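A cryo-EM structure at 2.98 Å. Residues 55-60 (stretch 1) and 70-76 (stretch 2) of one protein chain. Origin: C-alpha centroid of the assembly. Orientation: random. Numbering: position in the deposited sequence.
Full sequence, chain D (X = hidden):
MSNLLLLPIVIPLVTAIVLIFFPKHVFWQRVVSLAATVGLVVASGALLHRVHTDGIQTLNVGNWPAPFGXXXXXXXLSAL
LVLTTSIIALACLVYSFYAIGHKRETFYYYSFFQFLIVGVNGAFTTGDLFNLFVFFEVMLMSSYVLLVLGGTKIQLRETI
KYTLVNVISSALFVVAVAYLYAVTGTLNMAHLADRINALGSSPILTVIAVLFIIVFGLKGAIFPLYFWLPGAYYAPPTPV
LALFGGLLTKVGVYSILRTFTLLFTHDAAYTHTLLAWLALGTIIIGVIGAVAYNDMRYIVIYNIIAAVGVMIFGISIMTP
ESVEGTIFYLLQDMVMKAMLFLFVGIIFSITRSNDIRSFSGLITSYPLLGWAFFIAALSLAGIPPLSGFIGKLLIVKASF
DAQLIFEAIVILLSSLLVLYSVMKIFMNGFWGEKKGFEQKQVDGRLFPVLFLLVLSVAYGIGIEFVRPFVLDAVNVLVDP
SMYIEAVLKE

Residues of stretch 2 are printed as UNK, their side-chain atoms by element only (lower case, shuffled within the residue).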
# COMPACT_ATOMS: atom_id res chain seq x y z
N GLY D 55 43.28 -43.79 16.04
CA GLY D 55 44.12 -42.70 16.51
C GLY D 55 43.46 -41.55 17.24
O GLY D 55 42.33 -41.64 17.73
N ILE D 56 44.20 -40.45 17.33
CA ILE D 56 43.73 -39.25 18.01
C ILE D 56 42.58 -38.61 17.24
O ILE D 56 42.61 -38.53 16.00
CB ILE D 56 44.93 -38.30 18.20
CG1 ILE D 56 44.54 -36.96 18.82
CG2 ILE D 56 45.74 -38.18 16.92
CD1 ILE D 56 45.74 -36.12 19.14
N GLN D 57 41.55 -38.18 17.96
CA GLN D 57 40.30 -37.75 17.35
C GLN D 57 40.29 -36.24 17.21
O GLN D 57 40.38 -35.52 18.20
CB GLN D 57 39.11 -38.23 18.18
CG GLN D 57 38.96 -39.73 18.26
CD GLN D 57 38.71 -40.37 16.91
OE1 GLN D 57 39.57 -41.05 16.36
NE2 GLN D 57 37.52 -40.15 16.36
N THR D 58 40.17 -35.76 15.97
CA THR D 58 40.09 -34.33 15.69
C THR D 58 38.78 -34.03 14.98
O THR D 58 38.41 -34.73 14.03
CB THR D 58 41.26 -33.84 14.83
OG1 THR D 58 41.25 -34.54 13.58
CG2 THR D 58 42.57 -34.10 15.53
N LEU D 59 38.09 -32.98 15.42
CA LEU D 59 36.85 -32.56 14.78
C LEU D 59 36.85 -31.05 14.59
O LEU D 59 36.93 -30.30 15.56
CB LEU D 59 35.63 -32.97 15.60
CG LEU D 59 34.36 -32.54 14.87
CD1 LEU D 59 34.23 -33.22 13.52
CD2 LEU D 59 33.19 -32.89 15.70
N ASN D 60 36.75 -30.63 13.33
CA ASN D 60 36.49 -29.24 13.03
C ASN D 60 35.02 -28.95 13.33
O ASN D 60 34.15 -29.76 12.99
CB ASN D 60 36.78 -28.97 11.56
CG ASN D 60 38.18 -29.36 11.18
OD1 ASN D 60 39.12 -29.16 11.93
ND2 ASN D 60 38.32 -29.93 10.00
N UNK D 70 37.42 -23.36 14.67
CA UNK D 70 37.68 -23.99 15.95
C UNK D 70 37.79 -25.49 15.75
O UNK D 70 36.92 -26.11 15.13
c UNK D 70 36.60 -22.12 17.23
c UNK D 70 36.58 -23.63 16.97
c UNK D 70 35.49 -21.63 18.10
c UNK D 70 36.78 -24.38 18.25
N UNK D 71 38.87 -26.08 16.25
CA UNK D 71 39.09 -27.52 16.18
C UNK D 71 39.10 -28.08 17.59
O UNK D 71 39.77 -27.54 18.47
c UNK D 71 40.48 -27.18 14.15
o UNK D 71 41.49 -27.42 16.30
c UNK D 71 40.40 -27.87 15.49
N UNK D 72 38.38 -29.17 17.80
CA UNK D 72 38.38 -29.87 19.07
C UNK D 72 39.18 -31.15 18.92
O UNK D 72 38.96 -31.92 17.98
c UNK D 72 36.63 -28.27 21.04
c UNK D 72 36.95 -30.19 19.51
c UNK D 72 34.69 -29.53 20.18
c UNK D 72 36.07 -29.02 19.86
N UNK D 73 40.13 -31.37 19.82
CA UNK D 73 41.04 -32.50 19.75
C UNK D 73 40.92 -33.30 21.03
O UNK D 73 41.07 -32.75 22.13
c UNK D 73 42.49 -32.06 19.52
c UNK D 73 42.61 -31.28 18.25
c UNK D 73 43.40 -33.26 19.47
N UNK D 74 40.64 -34.59 20.90
CA UNK D 74 40.69 -35.53 22.01
C UNK D 74 41.80 -36.52 21.73
O UNK D 74 41.71 -37.32 20.79
o UNK D 74 39.41 -37.11 23.31
c UNK D 74 39.35 -36.24 22.20
N UNK D 75 42.87 -36.42 22.51
CA UNK D 75 43.89 -37.45 22.63
C UNK D 75 43.55 -38.32 23.84
O UNK D 75 42.47 -38.20 24.42
o UNK D 75 46.49 -35.26 24.01
o UNK D 75 44.33 -35.36 24.33
c UNK D 75 45.27 -36.82 22.70
c UNK D 75 45.37 -35.73 23.75
N UNK D 76 44.47 -39.20 24.23
CA UNK D 76 44.13 -40.16 25.27
C UNK D 76 44.14 -39.53 26.66
O UNK D 76 43.33 -39.92 27.51
c UNK D 76 45.09 -41.34 25.21
o UNK D 76 44.73 -42.31 26.17

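Position 70 carries four side-chain carbons, forked at the first, with one arm two carbons long. CA-to-CB points away from stretch 1, and the closest approach is 6.5 Å, from the terminal carbon of the one-carbon arm to O of Leu-59; contact falls to the backbone, where O of 70 lies 3.8 Å from CA of Asn-60. A beta-branched, four-carbon chain is isoleucine: Ile-70, chi1 m and chi2 t.

Position 71 has one carbon bearing one oxygen and one carbon. The terminal carbon lies 3.3 Å from OD1 of Asn-60, and CA of 71 is 4.4 Å from CA of Asn-60, as suits a non-hydrogen-bonded antiparallel pair. A fork at CB with one oxygen arm and one carbon arm is threonine, Thr-71; the oxygen excludes valine.

Position 72 shows four carbons again, but forked at the second. It faces Leu-59 in a hydrogen-bonded pair: N of 72 to O of Leu-59 and N of Leu-59 to O of 72 are both 2.9 Å, with angles of 172° and 164°. The near-linear angles show a well-formed backbone pair; identity rests on the fork, which makes this Leu-72.

Position 73 has three carbons, one carrying the other two, and no polar atom. One terminal carbon lies 3.7 Å from CD1 of Ile-56, the other 3.9 Å from CG2 of Thr-58. This is valine, Val-73. The extended Ile-56 chain, t at both chi angles, brings its end near the neighboring strand.

Position 74 has one carbon followed by one oxygen. Its backbone pairs with Gln-57: N of 74 to O of Gln-57 is 2.9 Å, and N of Gln-57 to O of 74 is 3.0 Å. The side chain is serine, Ser-74.

Position 75 has two carbons, the second carrying two oxygens; CB lies 3.7 Å from CD1 of Ile-56. Two oxygens exclude asparagine and the lack of a further carbon excludes glutamate, leaving Asp-75. Separately, its side chain caps a backbone N just past the stretch, at the N-cap of a helix.

Position 76 again has one carbon and one oxygen; its CB stays 7.6 Å from CB of Ile-56. It is Ser-76, already helical.

The contact is an antiparallel strand pair, with axes at 167° and 4.7 Å apart at closest approach. Four backbone hydrogen bonds set the register, and CA-H...O contacts, such as CA of Thr-58 to O of Leu-72 at 3.5 Å, fill the intervals. Gln-57, Leu-59, Leu-72 and Ser-74 share one face; Thr-58, Asn-60, Thr-71 and Val-73 share the other. Together the stretches bury 418 Å².

Stretch 2, residues 70-76: ITLVSDS
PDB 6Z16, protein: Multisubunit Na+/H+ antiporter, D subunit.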